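Local coordinates for protein MIP07328p (Drosophila melanogaster, PDB 6FKK) that acts as a transmembrane semaphorin with chemorepellent activity that binds semaphorin receptors, probably guiding growing axons through its extracellular sema domain, at residues N204-F209 / G341-D346; G413-F418 / N460-V465; M441-L446 / S469-P474; E503-N506 / Q511-F514. All coordinates share one frame; numbering follows the deposited sequence.

The four contacts run from the sema domain, a beta-propeller, into the smaller PSI domain (plexin repeat) that follows it. Interaction 1 comes first along the chain and stands apart, its centre about 35 Å from that of interaction 2 and on the opposite side of the chain's centre. Interactions 2 and 3 interleave in sequence, with centres about 7 Å apart: both pack the blade of strands 414-423 and 432-442 against the blade of strands 461-465 and 469-474, and so form one continuous apolar seam. Interaction 4 follows in the PSI domain, about 24 Å from interaction 2 between centres; N460 and N506 touch, so the two contacts meet where the PSI domain abuts the propeller.

Interaction 1 of 4, residues N204-F209 / G341-D346; sequences NGYVLF and GQCVED
The sulfur of C343 meets the CD1-CE1 side of the Y206 ring, SG 3.4 Å from CE1 and about equally far from the flanking CD1 and CZ. This is a cysteine sulfur-aromatic contact: SG sits 4.3 Å from the centroid of the Y206 ring and 48° off its normal, so the approach is oblique. The sulfur is already committed to the disulfide with C233, and a polarisable, apolar atom of this kind suits an aromatic neighbour. Y206 stands at the start of strand 206-214, which pairs with strand 225-233 in the sema beta-propeller. C343 belongs to the long loop between helices 306-312 and 352-360, and its disulfide pins that loop to the end of strand 225-233. The backbone adds a looser contact: G341 O lies near the ring plane, at its edge, 4.1 Å from Y206 CE1. G341 has a phi of 82°, a conformation readily taken by glycine. Replacing the tyrosine by an alanine would probably uncover the disulfide sulfur and open a gap beside the G341 carbonyl, since the ring supplies the contacts to both. The Y206 side chain also packs on R231 and C233 of strand 225-233 and on L310 of helix 306-312.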
loop_
_atom_site.group_PDB
_atom_site.type_symbol
_atom_site.label_atom_id
_atom_site.label_comp_id
_atom_site.label_asym_id
_atom_site.label_seq_id
_atom_site.Cartn_x
_atom_site.Cartn_y
_atom_site.Cartn_z
ATOM N N ASN A 204 0.036 -1.606 17.015
ATOM C CA ASN A 204 -0.557 -1.894 18.325
ATOM C C ASN A 204 -0.438 -3.371 18.701
ATOM O O ASN A 204 -1.401 -4.008 19.133
ATOM C CB ASN A 204 -2.019 -1.441 18.369
ATOM C CG ASN A 204 -2.163 0.068 18.335
ATOM O OD1 ASN A 204 -1.263 0.799 18.747
ATOM N ND2 ASN A 204 -3.306 0.542 17.849
ATOM N N GLY A 205 0.763 -3.915 18.546
ATOM C CA GLY A 205 0.988 -5.302 18.885
ATOM C C GLY A 205 0.501 -6.300 17.859
ATOM O O GLY A 205 0.690 -7.507 18.055
ATOM N N TYR A 206 -0.124 -5.841 16.779
ATOM C CA TYR A 206 -0.537 -6.694 15.676
ATOM C C TYR A 206 0.341 -6.432 14.459
ATOM O O TYR A 206 1.071 -5.437 14.383
ATOM C CB TYR A 206 -2.007 -6.458 15.305
ATOM C CG TYR A 206 -2.992 -6.652 16.434
ATOM C CD1 TYR A 206 -3.432 -7.920 16.786
ATOM C CD2 TYR A 206 -3.499 -5.564 17.133
ATOM C CE1 TYR A 206 -4.339 -8.103 17.813
ATOM C CE2 TYR A 206 -4.407 -5.735 18.166
ATOM C CZ TYR A 206 -4.822 -7.007 18.500
ATOM O OH TYR A 206 -5.724 -7.190 19.524
ATOM N N VAL A 207 0.262 -7.347 13.500
ATOM C CA VAL A 207 0.781 -7.138 12.156
ATOM C C VAL A 207 -0.379 -7.345 11.197
ATOM O O VAL A 207 -0.972 -8.430 11.156
ATOM C CB VAL A 207 1.949 -8.080 11.824
ATOM C CG1 VAL A 207 2.408 -7.858 10.394
ATOM C CG2 VAL A 207 3.100 -7.851 12.788
ATOM N N LEU A 208 -0.718 -6.302 10.448
ATOM C CA LEU A 208 -1.837 -6.329 9.520
ATOM C C LEU A 208 -1.334 -6.615 8.112
ATOM O O LEU A 208 -0.316 -6.068 7.685
ATOM C CB LEU A 208 -2.592 -4.998 9.548
ATOM C CG LEU A 208 -3.049 -4.502 10.922
ATOM C CD1 LEU A 208 -3.446 -3.038 10.855
ATOM C CD2 LEU A 208 -4.202 -5.342 11.443
ATOM N N PHE A 209 -2.050 -7.481 7.398
ATOM C CA PHE A 209 -1.742 -7.808 6.014
ATOM C C PHE A 209 -2.930 -7.455 5.133
ATOM O O PHE A 209 -4.084 -7.682 5.511
ATOM C CB PHE A 209 -1.399 -9.295 5.852
ATOM C CG PHE A 209 -0.169 -9.718 6.601
ATOM C CD1 PHE A 209 -0.251 -10.103 7.928
ATOM C CD2 PHE A 209 1.068 -9.733 5.977
ATOM C CE1 PHE A 209 0.876 -10.492 8.622
ATOM C CE2 PHE A 209 2.200 -10.121 6.665
ATOM C CZ PHE A 209 2.105 -10.501 7.991
ATOM N N GLY A 341 -8.327 -14.520 18.555
ATOM C CA GLY A 341 -7.680 -13.314 18.092
ATOM C C GLY A 341 -7.203 -12.386 19.185
ATOM O O GLY A 341 -6.475 -11.430 18.889
ATOM N N GLN A 342 -7.594 -12.627 20.434
ATOM C CA GLN A 342 -7.105 -11.846 21.562
ATOM C C GLN A 342 -5.720 -12.342 21.961
ATOM O O GLN A 342 -5.532 -13.532 22.234
ATOM C CB GLN A 342 -8.081 -11.954 22.734
ATOM C CG GLN A 342 -7.477 -11.687 24.098
ATOM C CD GLN A 342 -8.484 -11.884 25.217
ATOM O OE1 GLN A 342 -9.687 -11.714 25.021
ATOM N NE2 GLN A 342 -7.996 -12.255 26.396
ATOM N N CYS A 343 -4.751 -11.431 21.991
ATOM C CA CYS A 343 -3.349 -11.806 22.169
ATOM C C CYS A 343 -3.115 -12.263 23.603
ATOM O O CYS A 343 -2.904 -11.449 24.505
ATOM C CB CYS A 343 -2.432 -10.645 21.804
ATOM S SG CYS A 343 -2.691 -9.970 20.144
ATOM N N VAL A 344 -3.145 -13.574 23.813
ATOM C CA VAL A 344 -2.843 -14.171 25.107
ATOM C C VAL A 344 -1.334 -14.179 25.318
ATOM O O VAL A 344 -0.556 -14.218 24.357
ATOM C CB VAL A 344 -3.451 -15.590 25.174
ATOM C CG1 VAL A 344 -3.120 -16.362 23.907
ATOM C CG2 VAL A 344 -2.974 -16.347 26.402
ATOM N N GLU A 345 -0.911 -14.119 26.585
ATOM C CA GLU A 345 0.515 -14.105 26.903
ATOM C C GLU A 345 1.219 -15.340 26.347
ATOM O O GLU A 345 2.184 -15.230 25.582
ATOM C CB GLU A 345 0.715 -14.003 28.416
ATOM C CG GLU A 345 2.176 -13.989 28.842
ATOM C CD GLU A 345 2.350 -13.910 30.348
ATOM O OE1 GLU A 345 1.365 -13.584 31.045
ATOM O OE2 GLU A 345 3.469 -14.175 30.835
ATOM N N ASP A 346 0.748 -16.528 26.717
ATOM C CA ASP A 346 1.314 -17.786 26.231
ATOM C C ASP A 346 0.210 -18.549 25.506
ATOM O O ASP A 346 -0.625 -19.204 26.140
ATOM C CB ASP A 346 1.905 -18.608 27.374
ATOM C CG ASP A 346 2.709 -19.803 26.883
ATOM O OD1 ASP A 346 2.828 -19.979 25.651
ATOM O OD2 ASP A 346 3.226 -20.564 27.730
#

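Interaction 2 of 4, residues G413-F418 / N460-V465; sequences GKVTKF and NSLVVV
V415 of strand 414-423 reaches L462 and V464 of strand 461-465 with one methyl apiece. Its CB projects toward the facing strand, and from there the side chain forks. CG1, anti to the backbone N (chi1 173°), meets L462 CD2 at 3.8 Å; the two side chains extend toward each other and touch tip to tip. CG2, the other branch, lies 4.0 Å from V464 CG2, and here the side chains pass alongside one another, pointing in opposite directions. Since L462 and V464 lie two residues apart, both present their side chains on the same face of their strand, and the forked valine touches both. The backbones stay well separated, V415 CA being 8.7 Å from V464 CA, as expected of two blades of the sema beta-propeller packed face to face. V443 and I450 extend the same apolar layer around V415 and V464. Branched aliphatic residues suit the site: they fill the space between the sheets while their beta-branched members favour extended backbone. With no hydrogen bond crossing between the segments, the contact rests on dispersion and the exclusion of water, so its specificity comes from shape and not from polar pairing.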
loop_
_atom_site.group_PDB
_atom_site.type_symbol
_atom_site.label_atom_id
_atom_site.label_comp_id
_atom_site.label_asym_id
_atom_site.label_seq_id
_atom_site.Cartn_x
_atom_site.Cartn_y
_atom_site.Cartn_z
ATOM N N GLY A 413 0.671 5.920 -16.706
ATOM C CA GLY A 413 1.782 6.796 -16.408
ATOM C C GLY A 413 1.390 8.168 -15.903
ATOM O O GLY A 413 2.261 9.041 -15.798
ATOM N N LYS A 414 0.118 8.387 -15.590
ATOM C CA LYS A 414 -0.356 9.673 -15.106
ATOM C C LYS A 414 -0.371 9.699 -13.583
ATOM O O LYS A 414 -0.395 8.663 -12.916
ATOM C CB LYS A 414 -1.757 9.974 -15.642
ATOM C CG LYS A 414 -1.914 9.822 -17.147
ATOM C CD LYS A 414 -3.227 10.434 -17.623
ATOM C CE LYS A 414 -3.526 10.058 -19.065
ATOM N NZ LYS A 414 -2.385 10.359 -19.973
ATOM N N VAL A 415 -0.362 10.912 -13.037
ATOM C CA VAL A 415 -0.430 11.135 -11.599
ATOM C C VAL A 415 -1.556 12.121 -11.326
ATOM O O VAL A 415 -1.657 13.155 -11.995
ATOM C CB VAL A 415 0.904 11.664 -11.039
ATOM C CG1 VAL A 415 0.746 12.060 -9.578
ATOM C CG2 VAL A 415 1.996 10.616 -11.200
ATOM N N THR A 416 -2.400 11.801 -10.347
ATOM C CA THR A 416 -3.553 12.621 -9.997
ATOM C C THR A 416 -3.414 13.105 -8.560
ATOM O O THR A 416 -3.316 12.293 -7.634
ATOM C CB THR A 416 -4.857 11.838 -10.170
ATOM O OG1 THR A 416 -5.042 11.508 -11.552
ATOM C CG2 THR A 416 -6.041 12.663 -9.688
ATOM N N LYS A 417 -3.402 14.423 -8.381
ATOM C CA LYS A 417 -3.510 15.043 -7.069
ATOM C C LYS A 417 -4.966 15.395 -6.801
ATOM O O LYS A 417 -5.674 15.858 -7.702
ATOM C CB LYS A 417 -2.666 16.317 -6.977
ATOM C CG LYS A 417 -1.197 16.175 -7.316
ATOM C CD LYS A 417 -0.549 17.556 -7.353
ATOM C CE LYS A 417 0.965 17.484 -7.473
ATOM N NZ LYS A 417 1.416 16.766 -8.696
ATOM N N PHE A 418 -5.411 15.185 -5.565
ATOM C CA PHE A 418 -6.752 15.609 -5.186
ATOM C C PHE A 418 -6.859 15.689 -3.672
ATOM O O PHE A 418 -6.112 15.034 -2.939
ATOM C CB PHE A 418 -7.831 14.674 -5.752
ATOM C CG PHE A 418 -7.908 13.334 -5.070
ATOM C CD1 PHE A 418 -7.142 12.270 -5.515
ATOM C CD2 PHE A 418 -8.769 13.132 -4.002
ATOM C CE1 PHE A 418 -7.220 11.035 -4.896
ATOM C CE2 PHE A 418 -8.849 11.902 -3.379
ATOM C CZ PHE A 418 -8.074 10.852 -3.827
ATOM N N ASN A 460 10.261 18.740 -1.579
ATOM C CA ASN A 460 9.148 19.027 -2.484
ATOM C C ASN A 460 9.224 18.149 -3.733
ATOM O O ASN A 460 9.157 18.625 -4.868
ATOM C CB ASN A 460 9.112 20.512 -2.850
ATOM C CG ASN A 460 7.792 20.929 -3.472
ATOM O OD1 ASN A 460 6.778 21.043 -2.783
ATOM N ND2 ASN A 460 7.802 21.168 -4.778
ATOM N N SER A 461 9.368 16.845 -3.511
ATOM C CA SER A 461 9.641 15.901 -4.584
ATOM C C SER A 461 8.702 14.708 -4.490
ATOM O O SER A 461 8.594 14.077 -3.433
ATOM C CB SER A 461 11.098 15.426 -4.535
ATOM O OG SER A 461 11.367 14.496 -5.569
ATOM N N LEU A 462 8.025 14.408 -5.592
ATOM C CA LEU A 462 7.284 13.166 -5.751
ATOM C C LEU A 462 8.082 12.270 -6.687
ATOM O O LEU A 462 8.415 12.675 -7.805
ATOM C CB LEU A 462 5.884 13.422 -6.308
ATOM C CG LEU A 462 5.085 12.178 -6.701
ATOM C CD1 LEU A 462 4.718 11.364 -5.472
ATOM C CD2 LEU A 462 3.843 12.549 -7.492
ATOM N N VAL A 463 8.400 11.064 -6.229
ATOM C CA VAL A 463 9.231 10.135 -6.986
ATOM C C VAL A 463 8.328 9.045 -7.543
ATOM O O VAL A 463 7.817 8.203 -6.794
ATOM C CB VAL A 463 10.354 9.541 -6.127
ATOM C CG1 VAL A 463 11.191 8.569 -6.953
ATOM C CG2 VAL A 463 11.222 10.651 -5.556
ATOM N N VAL A 464 8.131 9.059 -8.856
ATOM C CA VAL A 464 7.376 8.008 -9.529
ATOM C C VAL A 464 8.308 6.841 -9.823
ATOM O O VAL A 464 9.448 7.031 -10.264
ATOM C CB VAL A 464 6.730 8.554 -10.815
ATOM C CG1 VAL A 464 5.946 7.461 -11.522
ATOM C CG2 VAL A 464 5.837 9.737 -10.488
ATOM N N VAL A 465 7.827 5.625 -9.581
ATOM C CA VAL A 465 8.632 4.416 -9.709
ATOM C C VAL A 465 7.973 3.495 -10.726
ATOM O O VAL A 465 6.820 3.083 -10.544
ATOM C CB VAL A 465 8.801 3.699 -8.360
ATOM C CG1 VAL A 465 9.622 2.432 -8.535
ATOM C CG2 VAL A 465 9.444 4.628 -7.345
#

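Interaction 3 of 4, residues M441-L446 / S469-P474; sequences MQVLPL and SLVSVP
CG1 of V443 points opposite the backbone N (chi1 170°), whereas V473 carries its own CG1 opposite the carbonyl carbon (chi1 -59°); these two settings bring the methyls tip to tip, 3.7 Å between V443 CG1 and V473 CG1. The same V443 methyl also approaches V471, with CG1 to CG1 at 4.0 Å, but there the side chains slide past each other. L444 adds the far end of its longer chain: its CD2 lies alongside V471, 3.6 Å from CG2. V471 is thus held by both branches, one against V443 and one against L444. Valines suit the strand because they are compact and favour extended backbone, while the longer leucine can reach across although its own CB does not point straight at the strand.

The loop that carries V443 and L444 follows the last strand of its blade, and a polar bond steadies its bend. Q442 NE2 donates to L444 O at 2.9 Å, nearly straight at 165°; the carbonyl lies close to the amide plane, although the donor stands above the carbonyl plane. Q442 NE2 also bonds to D412 O.

Within the propeller, V443 and L444 also pack on V464 of strand 461-465. The opposite face of strand 469-474 carries L470 and S472, which touch strand 18-21, the N-terminal strand that pairs beside it and completes the blade.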
loop_
_atom_site.group_PDB
_atom_site.type_symbol
_atom_site.label_atom_id
_atom_site.label_comp_id
_atom_site.label_asym_id
_atom_site.label_seq_id
_atom_site.Cartn_x
_atom_site.Cartn_y
_atom_site.Cartn_z
ATOM N N MET A 441 -1.493 14.925 -14.598
ATOM C CA MET A 441 -0.456 15.157 -15.591
ATOM C C MET A 441 0.220 13.849 -15.973
ATOM O O MET A 441 0.300 12.911 -15.174
ATOM C CB MET A 441 0.598 16.143 -15.074
ATOM C CG MET A 441 0.025 17.404 -14.456
ATOM S SD MET A 441 1.292 18.663 -14.221
ATOM C CE MET A 441 0.424 19.848 -13.197
ATOM N N GLN A 442 0.708 13.801 -17.209
ATOM C CA GLN A 442 1.500 12.673 -17.677
ATOM C C GLN A 442 2.922 12.816 -17.148
ATOM O O GLN A 442 3.576 13.837 -17.384
ATOM C CB GLN A 442 1.491 12.615 -19.202
ATOM C CG GLN A 442 2.113 11.359 -19.779
ATOM C CD GLN A 442 1.226 10.145 -19.602
ATOM O OE1 GLN A 442 0.010 10.220 -19.777
ATOM N NE2 GLN A 442 1.831 9.017 -19.249
ATOM N N VAL A 443 3.398 11.803 -16.429
ATOM C CA VAL A 443 4.732 11.805 -15.844
ATOM C C VAL A 443 5.668 10.859 -16.588
ATOM O O VAL A 443 6.744 11.257 -17.032
ATOM C CB VAL A 443 4.678 11.457 -14.341
ATOM C CG1 VAL A 443 6.081 11.232 -13.804
ATOM C CG2 VAL A 443 3.980 12.562 -13.569
ATOM N N LEU A 444 5.273 9.604 -16.724
ATOM C CA LEU A 444 6.062 8.603 -17.425
ATOM C C LEU A 444 5.679 8.577 -18.896
ATOM O O LEU A 444 4.678 9.174 -19.302
ATOM C CB LEU A 444 5.843 7.238 -16.777
ATOM C CG LEU A 444 6.262 7.082 -15.315
ATOM C CD1 LEU A 444 6.130 5.630 -14.878
ATOM C CD2 LEU A 444 7.681 7.581 -15.111
ATOM N N PRO A 445 6.475 7.912 -19.737
ATOM C CA PRO A 445 6.039 7.667 -21.117
ATOM C C PRO A 445 4.668 7.006 -21.145
ATOM O O PRO A 445 4.329 6.200 -20.277
ATOM C CB PRO A 445 7.128 6.744 -21.671
ATOM C CG PRO A 445 8.346 7.140 -20.918
ATOM C CD PRO A 445 7.879 7.506 -19.529
ATOM N N LEU A 446 3.884 7.352 -22.171
ATOM C CA LEU A 446 2.459 7.023 -22.204
ATOM C C LEU A 446 2.173 5.539 -21.995
ATOM O O LEU A 446 1.054 5.183 -21.608
ATOM C CB LEU A 446 1.852 7.482 -23.533
ATOM C CG LEU A 446 0.324 7.504 -23.624
ATOM C CD1 LEU A 446 -0.261 8.597 -22.742
ATOM C CD2 LEU A 446 -0.131 7.667 -25.064
ATOM N N SER A 469 12.767 2.528 -13.844
ATOM C CA SER A 469 13.133 3.934 -13.737
ATOM C C SER A 469 12.541 4.542 -12.475
ATOM O O SER A 469 11.489 4.115 -11.993
ATOM C CB SER A 469 12.666 4.729 -14.962
ATOM O OG SER A 469 11.251 4.781 -15.024
ATOM N N LEU A 470 13.245 5.541 -11.947
ATOM C CA LEU A 470 12.719 6.462 -10.949
ATOM C C LEU A 470 12.686 7.848 -11.572
ATOM O O LEU A 470 13.679 8.288 -12.160
ATOM C CB LEU A 470 13.576 6.485 -9.680
ATOM C CG LEU A 470 13.974 5.178 -8.998
ATOM C CD1 LEU A 470 14.677 5.482 -7.686
ATOM C CD2 LEU A 470 12.767 4.291 -8.769
ATOM N N VAL A 471 11.552 8.530 -11.452
ATOM C CA VAL A 471 11.376 9.858 -12.028
ATOM C C VAL A 471 10.928 10.806 -10.926
ATOM O O VAL A 471 9.999 10.494 -10.173
ATOM C CB VAL A 471 10.363 9.850 -13.187
ATOM C CG1 VAL A 471 10.064 11.270 -13.641
ATOM C CG2 VAL A 471 10.898 9.025 -14.345
ATOM N N SER A 472 11.585 11.958 -10.834
ATOM C CA SER A 472 11.287 12.960 -9.820
ATOM C C SER A 472 10.513 14.108 -10.458
ATOM O O SER A 472 11.002 14.745 -11.395
ATOM C CB SER A 472 12.573 13.472 -9.176
ATOM O OG SER A 472 12.300 14.450 -8.190
ATOM N N VAL A 473 9.310 14.365 -9.954
ATOM C CA VAL A 473 8.503 15.503 -10.393
ATOM C C VAL A 473 8.140 16.320 -9.158
ATOM O O VAL A 473 8.132 15.779 -8.042
ATOM C CB VAL A 473 7.253 15.043 -11.161
ATOM C CG1 VAL A 473 7.655 14.231 -12.388
ATOM C CG2 VAL A 473 6.333 14.237 -10.256
ATOM N N PRO A 474 7.857 17.617 -9.293
ATOM C CA PRO A 474 7.586 18.432 -8.101
ATOM C C PRO A 474 6.348 17.957 -7.350
ATOM O O PRO A 474 5.310 17.658 -7.946
ATOM C CB PRO A 474 7.398 19.843 -8.669
ATOM C CG PRO A 474 7.041 19.647 -10.101
ATOM C CD PRO A 474 7.823 18.430 -10.519
#

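Interaction 4 of 4, residues E503-N506 / Q511-F514; sequences ECKN and QHKF
H512 turns the edge of its imidazole to K505 and N506, in the PSI domain, the small disulfide-rich module that follows the sema propeller. The closer-packed side lies along strand 503-506. H512 CE1 stands 4.2 Å from K505 CB, and near the same edge N506 O is 3.5 Å from NE2. The lysine chain, extended beyond CG, runs past the ring in the opposite direction, bringing CD to 4.2 Å from H512 ND1. A lysine fits here because its methylenes can line the imidazole while the amino group travels on to a salt bridge with D498. The ring is fixed from a further side: ND1 is hydrogen-bonded to Y519 OH, and the two rings meet with their planes at about 80°. An alanine in place of the histidine would probably leave Y519 OH without this partner and strip the cover from the K505 methylenes.

In the strand itself C504 forms a disulfide with C487, and N506 OD1 accepts from the backbone N atoms of A508 and T509, which shapes the turn leading back to H512. The loop side is looser. Q511, K513 and F514 are all exposed, and none makes a side-chain contact with strand 503-506. K513 instead folds over its neighbour, its NZ 3.6 Å above the plane of the F514 ring and displaced toward the rim.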
loop_
_atom_site.group_PDB
_atom_site.type_symbol
_atom_site.label_atom_id
_atom_site.label_comp_id
_atom_site.label_asym_id
_atom_site.label_seq_id
_atom_site.Cartn_x
_atom_site.Cartn_y
_atom_site.Cartn_z
ATOM N N GLU A 503 3.370 36.356 -7.510
ATOM C CA GLU A 503 4.102 35.100 -7.395
ATOM C C GLU A 503 3.249 34.112 -6.612
ATOM O O GLU A 503 2.814 34.419 -5.498
ATOM C CB GLU A 503 5.452 35.321 -6.703
ATOM C CG GLU A 503 6.268 34.058 -6.481
ATOM C CD GLU A 503 7.519 34.309 -5.658
ATOM O OE1 GLU A 503 7.624 35.390 -5.038
ATOM O OE2 GLU A 503 8.400 33.424 -5.630
ATOM N N CYS A 504 3.001 32.941 -7.196
ATOM C CA CYS A 504 2.270 31.875 -6.520
ATOM C C CYS A 504 3.209 31.215 -5.516
ATOM O O CYS A 504 4.198 30.585 -5.903
ATOM C CB CYS A 504 1.741 30.869 -7.540
ATOM S SG CYS A 504 0.585 29.606 -6.926
ATOM N N LYS A 505 2.908 31.357 -4.226
ATOM C CA LYS A 505 3.825 30.969 -3.164
ATOM C C LYS A 505 3.382 29.678 -2.485
ATOM O O LYS A 505 2.191 29.364 -2.412
ATOM C CB LYS A 505 3.954 32.079 -2.114
ATOM C CG LYS A 505 4.714 33.301 -2.600
ATOM C CD LYS A 505 4.854 34.346 -1.505
ATOM C CE LYS A 505 5.662 35.541 -1.986
ATOM N NZ LYS A 505 5.775 36.592 -0.937
ATOM N N ASN A 506 4.368 28.940 -1.983
ATOM C CA ASN A 506 4.140 27.714 -1.231
ATOM C C ASN A 506 4.027 28.063 0.248
ATOM O O ASN A 506 4.942 28.664 0.820
ATOM C CB ASN A 506 5.281 26.725 -1.480
ATOM C CG ASN A 506 5.055 25.379 -0.816
ATOM O OD1 ASN A 506 4.806 25.294 0.386
ATOM N ND2 ASN A 506 5.150 24.314 -1.604
ATOM N N GLN A 511 8.758 31.529 3.156
ATOM C CA GLN A 511 8.614 32.259 4.409
ATOM C C GLN A 511 7.815 33.534 4.172
ATOM O O GLN A 511 8.104 34.290 3.240
ATOM C CB GLN A 511 9.987 32.593 4.998
ATOM C CG GLN A 511 9.987 32.794 6.503
ATOM C CD GLN A 511 9.768 31.499 7.262
ATOM O OE1 GLN A 511 8.631 31.088 7.498
ATOM N NE2 GLN A 511 10.859 30.851 7.651
ATOM N N HIS A 512 6.812 33.766 5.011
ATOM C CA HIS A 512 5.925 34.921 4.891
ATOM C C HIS A 512 6.064 35.772 6.151
ATOM O O HIS A 512 5.182 35.777 7.014
ATOM C CB HIS A 512 4.479 34.473 4.673
ATOM C CG HIS A 512 4.352 33.214 3.872
ATOM N ND1 HIS A 512 4.322 33.206 2.494
ATOM C CD2 HIS A 512 4.247 31.920 4.259
ATOM C CE1 HIS A 512 4.204 31.962 2.067
ATOM N NE2 HIS A 512 4.156 31.162 3.118
ATOM N N LYS A 513 7.181 36.496 6.252
ATOM C CA LYS A 513 7.429 37.298 7.444
ATOM C C LYS A 513 6.439 38.446 7.570
ATOM O O LYS A 513 6.146 38.891 8.686
ATOM C CB LYS A 513 8.865 37.823 7.435
ATOM C CG LYS A 513 9.346 38.313 6.080
ATOM C CD LYS A 513 10.810 38.723 6.140
ATOM C CE LYS A 513 11.367 39.024 4.759
ATOM N NZ LYS A 513 10.595 40.087 4.062
ATOM N N PHE A 514 5.906 38.932 6.453
ATOM C CA PHE A 514 4.940 40.020 6.466
ATOM C C PHE A 514 3.498 39.530 6.525
ATOM O O PHE A 514 2.576 40.338 6.377
ATOM C CB PHE A 514 5.139 40.914 5.242
ATOM C CG PHE A 514 6.428 41.681 5.258
ATOM C CD1 PHE A 514 7.051 41.991 6.455
ATOM C CD2 PHE A 514 7.017 42.092 4.077
ATOM C CE1 PHE A 514 8.236 42.697 6.471
ATOM C CE2 PHE A 514 8.203 42.798 4.087
ATOM C CZ PHE A 514 8.813 43.101 5.285
#